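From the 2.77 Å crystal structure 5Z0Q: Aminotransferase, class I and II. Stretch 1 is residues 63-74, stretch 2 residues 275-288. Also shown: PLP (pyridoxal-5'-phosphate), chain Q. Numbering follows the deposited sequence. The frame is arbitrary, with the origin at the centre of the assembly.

Stretch 1, residues 63-74: VFGYGVTSEALA
Stretch 2 (275-288) DVLAYVAASAAWRE

Segments distant in sequence are often joined by shape rather than by polar bonds, and this aminotransferase offers a compact example. Residues 63-70 are loop, largely extended but kinked at Phe-64 (phi/psi -134/48°), with psi 164° at Val-68, 140° at Thr-69 and 114° at Ser-70; a helix begins at Glu-71. The second stretch is helical from just after Asp-275, phi running from -62 to -75° and psi from -27 to -52° over Val-276 to Ala-285, then -86/-15° at Trp-286, -86/-44° at Arg-287 and -137/13° at Glu-288. Both helix starts are capped: Ser-70 OG accepts from Leu-73 N at 2.8 Å, and Asp-275 OD1 from Leu-277 N at 2.5 Å. The chains advance in the same sense, CA of Gly-67 lying 6.0 Å from CA of Val-276, Ser-70 CA 6.2 Å from Tyr-279 CA, and Leu-73 CA 4.8 Å from Ser-283 CA.

No clear hydrogen bond crosses the contact; its 566 Å² of buried surface is mainly packing. Buried Leu-73 and Tyr-279 are covered most (102 and 99 Å²), suiting a branched apolar chain and a broad ring. Leu-73 (chi1 t, chi2 p) is the knob, held among Tyr-279, Ala-282, Ser-283 and Trp-286. Leu-73 CD2 meets the ring edge at Tyr-279 CD1 (3.7 Å), while Leu-73 CD1 lies 4.0 Å from both Ala-282 CB and Trp-286 CE3. Small Ser-283 (m) lies where the backbones come closest; its OG donates to Tyr-279 O at 3.2 Å.

Tyr-279 (chi1 -87°, chi2 -39°) presents one ring face to Ser-70, whose CB sits 4.2 Å from the ring centroid in a CH-pi contact. Tyr-279 OH reaches Thr-69 CG2 at 3.4 Å. Gly-67 CA is 4.0 Å from Val-276 CG2 (chi1 153°), and a beta carbon on Gly-67 would clash with that methyl. Phe-64 (m) adds a looser apolar contact, Phe-64 CE1 to Leu-277 CD2 at 4.3 Å. Tyr-66 points away, and Tyr-66 OH donates to PLP O3P at 2.7 Å.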

ATOM      1  N   VAL A  63       8.907   2.083 -17.946  1.00 24.17           N
ATOM      2  CA  VAL A  63       9.494   1.304 -16.862  1.00 21.74           C
ATOM      3  C   VAL A  63       8.754   1.605 -15.568  1.00 26.35           C
ATOM      4  O   VAL A  63       8.396   2.758 -15.294  1.00 28.01           O
ATOM      5  CB  VAL A  63      10.999   1.599 -16.719  1.00 24.66           C
ATOM      6  CG1 VAL A  63      11.685   0.485 -15.940  1.00 23.75           C
ATOM      7  CG2 VAL A  63      11.635   1.777 -18.086  1.00 23.35           C
ATOM      8  N   PHE A  64       8.529   0.568 -14.763  1.00 30.41           N
ATOM      9  CA  PHE A  64       7.812   0.675 -13.495  1.00 25.90           C
ATOM     10  C   PHE A  64       8.561  -0.071 -12.395  1.00 24.74           C
ATOM     11  O   PHE A  64       7.990  -0.859 -11.638  1.00 25.93           O
ATOM     12  CB  PHE A  64       6.386   0.147 -13.628  1.00 22.05           C
ATOM     13  CG  PHE A  64       5.629   0.728 -14.787  1.00 23.64           C
ATOM     14  CD1 PHE A  64       5.048   1.983 -14.696  1.00 26.96           C
ATOM     15  CD2 PHE A  64       5.492   0.015 -15.968  1.00 23.14           C
ATOM     16  CE1 PHE A  64       4.348   2.517 -15.763  1.00 29.37           C
ATOM     17  CE2 PHE A  64       4.795   0.543 -17.038  1.00 20.79           C
ATOM     18  CZ  PHE A  64       4.221   1.795 -16.936  1.00 26.44           C
ATOM     19  N   GLY A  65       9.863   0.174 -12.292  1.00 29.06           N
ATOM     20  CA  GLY A  65      10.670  -0.426 -11.253  1.00 24.89           C
ATOM     21  C   GLY A  65      10.474   0.257  -9.912  1.00 22.94           C
ATOM     22  O   GLY A  65       9.574   1.074  -9.713  1.00 25.31           O
ATOM     23  N   TYR A  66      11.352  -0.091  -8.973  1.00 22.87           N
ATOM     24  CA  TYR A  66      11.290   0.497  -7.640  1.00 22.13           C
ATOM     25  C   TYR A  66      11.510   2.002  -7.708  1.00 32.28           C
ATOM     26  O   TYR A  66      12.480   2.477  -8.307  1.00 32.89           O
ATOM     27  CB  TYR A  66      12.328  -0.150  -6.724  1.00 24.52           C
ATOM     28  CG  TYR A  66      11.991  -1.570  -6.337  1.00 33.35           C
ATOM     29  CD1 TYR A  66      11.072  -1.837  -5.327  1.00 31.02           C
ATOM     30  CD2 TYR A  66      12.590  -2.644  -6.978  1.00 26.46           C
ATOM     31  CE1 TYR A  66      10.759  -3.135  -4.969  1.00 31.01           C
ATOM     32  CE2 TYR A  66      12.285  -3.945  -6.628  1.00 29.64           C
ATOM     33  CZ  TYR A  66      11.369  -4.185  -5.623  1.00 34.84           C
ATOM     34  OH  TYR A  66      11.059  -5.477  -5.268  1.00 37.71           O
ATOM     35  N   GLY A  67      10.604   2.756  -7.088  1.00 25.26           N
ATOM     36  CA  GLY A  67      10.620   4.198  -7.149  1.00 25.98           C
ATOM     37  C   GLY A  67      11.035   4.838  -5.833  1.00 26.93           C
ATOM     38  O   GLY A  67      11.062   4.211  -4.776  1.00 29.79           O
ATOM     39  N   VAL A  68      11.362   6.123  -5.925  1.00 19.13           N
ATOM     40  CA  VAL A  68      11.721   6.921  -4.768  1.00 20.11           C
ATOM     41  C   VAL A  68      10.542   7.813  -4.410  1.00 26.01           C
ATOM     42  O   VAL A  68       9.617   8.016  -5.202  1.00 30.09           O
ATOM     43  CB  VAL A  68      12.994   7.761  -5.014  1.00 25.45           C
ATOM     44  CG1 VAL A  68      14.194   6.859  -5.219  1.00 31.87           C
ATOM     45  CG2 VAL A  68      12.800   8.684  -6.210  1.00 22.67           C
ATOM     46  N   THR A  69      10.575   8.355  -3.196  1.00 22.29           N
ATOM     47  CA  THR A  69       9.536   9.280  -2.770  1.00 22.61           C
ATOM     48  C   THR A  69       9.618  10.566  -3.581  1.00 20.89           C
ATOM     49  O   THR A  69      10.707  11.067  -3.875  1.00 24.91           O
ATOM     50  CB  THR A  69       9.666   9.583  -1.279  1.00 26.24           C
ATOM     51  OG1 THR A  69      10.953  10.153  -1.014  1.00 34.40           O
ATOM     52  CG2 THR A  69       9.502   8.307  -0.462  1.00 19.80           C
ATOM     53  N   SER A  70       8.455  11.096  -3.948  1.00 23.81           N
ATOM     54  CA  SER A  70       8.381  12.246  -4.844  1.00 21.70           C
ATOM     55  C   SER A  70       8.869  13.499  -4.130  1.00 27.63           C
ATOM     56  O   SER A  70       8.245  13.960  -3.169  1.00 34.46           O
ATOM     57  CB  SER A  70       6.952  12.429  -5.342  1.00 21.02           C
ATOM     58  OG  SER A  70       6.802  13.668  -6.013  1.00 19.52           O
ATOM     59  N   GLU A  71       9.990  14.054  -4.595  1.00 27.29           N
ATOM     60  CA  GLU A  71      10.402  15.370  -4.124  1.00 29.98           C
ATOM     61  C   GLU A  71       9.443  16.451  -4.603  1.00 28.01           C
ATOM     62  O   GLU A  71       9.272  17.472  -3.927  1.00 30.50           O
ATOM     63  CB  GLU A  71      11.825  15.681  -4.588  1.00 36.83           C
ATOM     64  CG  GLU A  71      12.916  15.101  -3.701  1.00 48.78           C
ATOM     65  CD  GLU A  71      14.310  15.386  -4.229  1.00 64.25           C
ATOM     66  OE1 GLU A  71      14.576  15.075  -5.409  1.00 62.24           O
ATOM     67  OE2 GLU A  71      15.138  15.928  -3.467  1.00 74.23           O
ATOM     68  N   ALA A  72       8.808  16.243  -5.759  1.00 30.49           N
ATOM     69  CA  ALA A  72       7.848  17.218  -6.265  1.00 24.37           C
ATOM     70  C   ALA A  72       6.602  17.272  -5.391  1.00 26.14           C
ATOM     71  O   ALA A  72       6.067  18.356  -5.133  1.00 36.96           O
ATOM     72  CB  ALA A  72       7.478  16.887  -7.710  1.00 20.91           C
ATOM     73  N   LEU A  73       6.124  16.113  -4.928  1.00 24.47           N
ATOM     74  CA  LEU A  73       4.958  16.095  -4.050  1.00 22.45           C
ATOM     75  C   LEU A  73       5.258  16.777  -2.721  1.00 28.39           C
ATOM     76  O   LEU A  73       4.434  17.546  -2.210  1.00 28.32           O
ATOM     77  CB  LEU A  73       4.494  14.657  -3.821  1.00 23.68           C
ATOM     78  CG  LEU A  73       3.340  14.459  -2.835  1.00 21.07           C
ATOM     79  CD1 LEU A  73       2.117  15.245  -3.275  1.00 17.60           C
ATOM     80  CD2 LEU A  73       3.007  12.983  -2.691  1.00 23.37           C
ATOM     81  N   ALA A  74       6.432  16.510  -2.146  1.00 34.34           N
ATOM     82  CA  ALA A  74       6.812  17.170  -0.901  1.00 30.80           C
ATOM     83  C   ALA A  74       6.943  18.675  -1.086  1.00 30.22           C
ATOM     84  O   ALA A  74       6.615  19.445  -0.175  1.00 29.45           O
ATOM     85  CB  ALA A  74       8.120  16.580  -0.373  1.00 20.70           C
ATOM     86  N   ASP A 275       2.560   3.846  -4.407  1.00 29.93           N
ATOM     87  CA  ASP A 275       2.633   3.451  -5.806  1.00 26.32           C
ATOM     88  C   ASP A 275       3.387   4.498  -6.620  1.00 32.78           C
ATOM     89  O   ASP A 275       3.319   5.701  -6.348  1.00 29.86           O
ATOM     90  CB  ASP A 275       1.219   3.255  -6.364  1.00 30.59           C
ATOM     91  CG  ASP A 275       1.207   2.655  -7.761  1.00 38.22           C
ATOM     92  OD1 ASP A 275       1.824   3.235  -8.680  1.00 37.85           O
ATOM     93  OD2 ASP A 275       0.570   1.595  -7.943  1.00 49.71           O
ATOM     94  N   VAL A 276       4.119   4.022  -7.631  1.00 33.81           N
ATOM     95  CA  VAL A 276       4.860   4.924  -8.511  1.00 24.90           C
ATOM     96  C   VAL A 276       3.905   5.857  -9.244  1.00 30.11           C
ATOM     97  O   VAL A 276       4.171   7.059  -9.385  1.00 29.54           O
ATOM     98  CB  VAL A 276       5.729   4.110  -9.487  1.00 26.66           C
ATOM     99  CG1 VAL A 276       5.968   4.884 -10.772  1.00 31.79           C
ATOM    100  CG2 VAL A 276       7.055   3.746  -8.836  1.00 23.60           C
ATOM    101  N   LEU A 277       2.772   5.326  -9.709  1.00 29.85           N
ATOM    102  CA  LEU A 277       1.792   6.147 -10.412  1.00 22.03           C
ATOM    103  C   LEU A 277       0.997   7.032  -9.461  1.00 22.68           C
ATOM    104  O   LEU A 277       0.521   8.097  -9.868  1.00 32.23           O
ATOM    105  CB  LEU A 277       0.846   5.257 -11.218  1.00 24.93           C
ATOM    106  CG  LEU A 277       1.509   4.402 -12.301  1.00 24.55           C
ATOM    107  CD1 LEU A 277       0.520   3.421 -12.899  1.00 22.59           C
ATOM    108  CD2 LEU A 277       2.099   5.284 -13.385  1.00 28.67           C
ATOM    109  N   ALA A 278       0.843   6.618  -8.202  1.00 25.87           N
ATOM    110  CA  ALA A 278       0.105   7.433  -7.243  1.00 25.67           C
ATOM    111  C   ALA A 278       0.847   8.721  -6.913  1.00 26.11           C
ATOM    112  O   ALA A 278       0.214   9.757  -6.679  1.00 28.85           O
ATOM    113  CB  ALA A 278      -0.168   6.632  -5.971  1.00 27.36           C
ATOM    114  N   TYR A 279       2.180   8.676  -6.882  1.00 24.03           N
ATOM    115  CA  TYR A 279       2.957   9.892  -6.668  1.00 26.70           C
ATOM    116  C   TYR A 279       2.733  10.893  -7.794  1.00 29.53           C
ATOM    117  O   TYR A 279       2.639  12.102  -7.552  1.00 28.57           O
ATOM    118  CB  TYR A 279       4.441   9.553  -6.548  1.00 22.12           C
ATOM    119  CG  TYR A 279       4.897   9.204  -5.150  1.00 22.45           C
ATOM    120  CD1 TYR A 279       4.409   9.892  -4.047  1.00 22.72           C
ATOM    121  CD2 TYR A 279       5.819   8.189  -4.934  1.00 21.82           C
ATOM    122  CE1 TYR A 279       4.827   9.577  -2.767  1.00 24.16           C
ATOM    123  CE2 TYR A 279       6.241   7.867  -3.659  1.00 23.78           C
ATOM    124  CZ  TYR A 279       5.744   8.564  -2.581  1.00 23.56           C
ATOM    125  OH  TYR A 279       6.165   8.241  -1.312  1.00 23.10           O
ATOM    126  N   VAL A 280       2.645  10.404  -9.033  1.00 23.74           N
ATOM    127  CA  VAL A 280       2.497  11.294 -10.180  1.00 26.28           C
ATOM    128  C   VAL A 280       1.142  11.988 -10.151  1.00 28.41           C
ATOM    129  O   VAL A 280       1.032  13.182 -10.458  1.00 26.31           O
ATOM    130  CB  VAL A 280       2.711  10.510 -11.487  1.00 29.14           C
ATOM    131  CG1 VAL A 280       2.446  11.393 -12.692  1.00 28.49           C
ATOM    132  CG2 VAL A 280       4.123   9.946 -11.542  1.00 21.16           C
ATOM    133  N   ALA A 281       0.089  11.260  -9.773  1.00 29.01           N
ATOM    134  CA  ALA A 281      -1.243  11.854  -9.750  1.00 23.30           C
ATOM    135  C   ALA A 281      -1.392  12.844  -8.602  1.00 22.26           C
ATOM    136  O   ALA A 281      -1.997  13.910  -8.769  1.00 23.15           O
ATOM    137  CB  ALA A 281      -2.303  10.759  -9.657  1.00 20.02           C
ATOM    138  N   ALA A 282      -0.847  12.513  -7.428  1.00 23.34           N
ATOM    139  CA  ALA A 282      -0.969  13.406  -6.281  1.00 20.98           C
ATOM    140  C   ALA A 282      -0.204  14.705  -6.505  1.00 28.05           C
ATOM    141  O   ALA A 282      -0.640  15.772  -6.057  1.00 24.94           O
ATOM    142  CB  ALA A 282      -0.479  12.706  -5.014  1.00 19.07           C
ATOM    143  N   SER A 283       0.940  14.633  -7.189  1.00 25.77           N
ATOM    144  CA  SER A 283       1.690  15.847  -7.500  1.00 23.46           C
ATOM    145  C   SER A 283       0.905  16.744  -8.447  1.00 31.01           C
ATOM    146  O   SER A 283       0.712  17.933  -8.173  1.00 32.50           O
ATOM    147  CB  SER A 283       3.051  15.489  -8.098  1.00 26.80           C
ATOM    148  OG  SER A 283       3.921  14.959  -7.113  1.00 38.41           O
ATOM    149  N   ALA A 284       0.433  16.184  -9.565  1.00 28.58           N
ATOM    150  CA  ALA A 284      -0.321  16.978 -10.531  1.00 29.27           C
ATOM    151  C   ALA A 284      -1.620  17.506  -9.935  1.00 30.52           C
ATOM    152  O   ALA A 284      -2.106  18.565 -10.352  1.00 32.34           O
ATOM    153  CB  ALA A 284      -0.610  16.148 -11.781  1.00 21.06           C
ATOM    154  N   ALA A 285      -2.194  16.790  -8.967  1.00 26.38           N
ATOM    155  CA  ALA A 285      -3.422  17.253  -8.331  1.00 28.71           C
ATOM    156  C   ALA A 285      -3.192  18.560  -7.585  1.00 25.89           C
ATOM    157  O   ALA A 285      -3.931  19.534  -7.768  1.00 28.58           O
ATOM    158  CB  ALA A 285      -3.960  16.180  -7.385  1.00 24.80           C
ATOM    159  N   TRP A 286      -2.160  18.604  -6.745  1.00 28.38           N
ATOM    160  CA  TRP A 286      -1.877  19.789  -5.948  1.00 29.50           C
ATOM    161  C   TRP A 286      -1.030  20.823  -6.677  1.00 29.93           C
ATOM    162  O   TRP A 286      -0.968  21.973  -6.227  1.00 35.05           O
ATOM    163  CB  TRP A 286      -1.180  19.392  -4.641  1.00 28.14           C
ATOM    164  CG  TRP A 286      -2.131  18.994  -3.556  1.00 27.15           C
ATOM    165  CD1 TRP A 286      -3.478  19.209  -3.528  1.00 29.80           C
ATOM    166  CD2 TRP A 286      -1.808  18.308  -2.340  1.00 33.41           C
ATOM    167  NE1 TRP A 286      -4.014  18.702  -2.368  1.00 30.83           N
ATOM    168  CE2 TRP A 286      -3.010  18.142  -1.622  1.00 28.40           C
ATOM    169  CE3 TRP A 286      -0.620  17.817  -1.788  1.00 31.36           C
ATOM    170  CZ2 TRP A 286      -3.058  17.508  -0.382  1.00 23.40           C
ATOM    171  CZ3 TRP A 286      -0.671  17.188  -0.556  1.00 27.74           C
ATOM    172  CH2 TRP A 286      -1.881  17.040   0.133  1.00 26.83           C
ATOM    173  N   ARG A 287      -0.382  20.455  -7.783  1.00 33.06           N
ATOM    174  CA  ARG A 287       0.457  21.412  -8.496  1.00 36.67           C
ATOM    175  C   ARG A 287      -0.336  22.256  -9.488  1.00 30.23           C
ATOM    176  O   ARG A 287      -0.141  23.475  -9.553  1.00 27.75           O
ATOM    177  CB  ARG A 287       1.594  20.692  -9.229  1.00 33.05           C
ATOM    178  CG  ARG A 287       2.773  21.597  -9.559  1.00 39.43           C
ATOM    179  CD  ARG A 287       3.687  21.009 -10.628  1.00 47.39           C
ATOM    180  NE  ARG A 287       4.273  19.730 -10.236  1.00 54.21           N
ATOM    181  CZ  ARG A 287       3.941  18.561 -10.774  1.00 55.06           C
ATOM    182  NH1 ARG A 287       3.026  18.505 -11.732  1.00 48.90           N
ATOM    183  NH2 ARG A 287       4.529  17.446 -10.358  1.00 52.10           N
ATOM    184  N   GLU A 288      -1.230  21.635 -10.263  1.00 27.54           N
ATOM    185  CA  GLU A 288      -1.945  22.363 -11.305  1.00 34.25           C
ATOM    186  C   GLU A 288      -3.428  22.015 -11.379  1.00 29.47           C
ATOM    187  O   GLU A 288      -4.082  22.380 -12.363  1.00 30.33           O
ATOM    188  CB  GLU A 288      -1.288  22.114 -12.669  1.00 45.37           C
ATOM    189  CG  GLU A 288       0.106  22.712 -12.799  1.00 49.46           C
ATOM    190  CD  GLU A 288       0.884  22.136 -13.963  1.00 62.76           C
ATOM    191  OE1 GLU A 288       1.994  22.638 -14.243  1.00 65.65           O
ATOM    192  OE2 GLU A 288       0.388  21.179 -14.595  1.00 59.18           O
TER
HETATM  193  N1  PLP Q 401      10.789 -11.483  -2.093  1.00 35.58           N
HETATM  194  C2  PLP Q 401      12.066 -11.777  -2.531  1.00 39.63           C
HETATM  195  C2A PLP Q 401      12.715 -13.073  -2.147  1.00 39.68           C
HETATM  196  C3  PLP Q 401      12.753 -10.871  -3.330  1.00 41.74           C
HETATM  197  O3  PLP Q 401      14.020 -11.164  -3.763  1.00 41.35           O
HETATM  198  C4  PLP Q 401      12.156  -9.668  -3.688  1.00 43.55           C
HETATM  199  C4A PLP Q 401      12.800  -8.800  -4.728  1.00 42.58           C
HETATM  200  C5  PLP Q 401      10.870  -9.377  -3.244  1.00 46.07           C
HETATM  201  C6  PLP Q 401      10.190 -10.290  -2.444  1.00 40.43           C
HETATM  202  C5A PLP Q 401      10.223  -8.066  -3.634  1.00 48.38           C
HETATM  203  O4P PLP Q 401       8.979  -7.891  -2.991  1.00 50.45           O
HETATM  204  P   PLP Q 401       8.059  -6.612  -3.336  1.00 65.65           P
HETATM  205  O1P PLP Q 401       7.118  -6.338  -2.185  1.00 42.23           O
HETATM  206  O2P PLP Q 401       7.264  -6.906  -4.589  1.00 38.13           O
HETATM  207  O3P PLP Q 401       8.937  -5.405  -3.568  1.00 46.25           O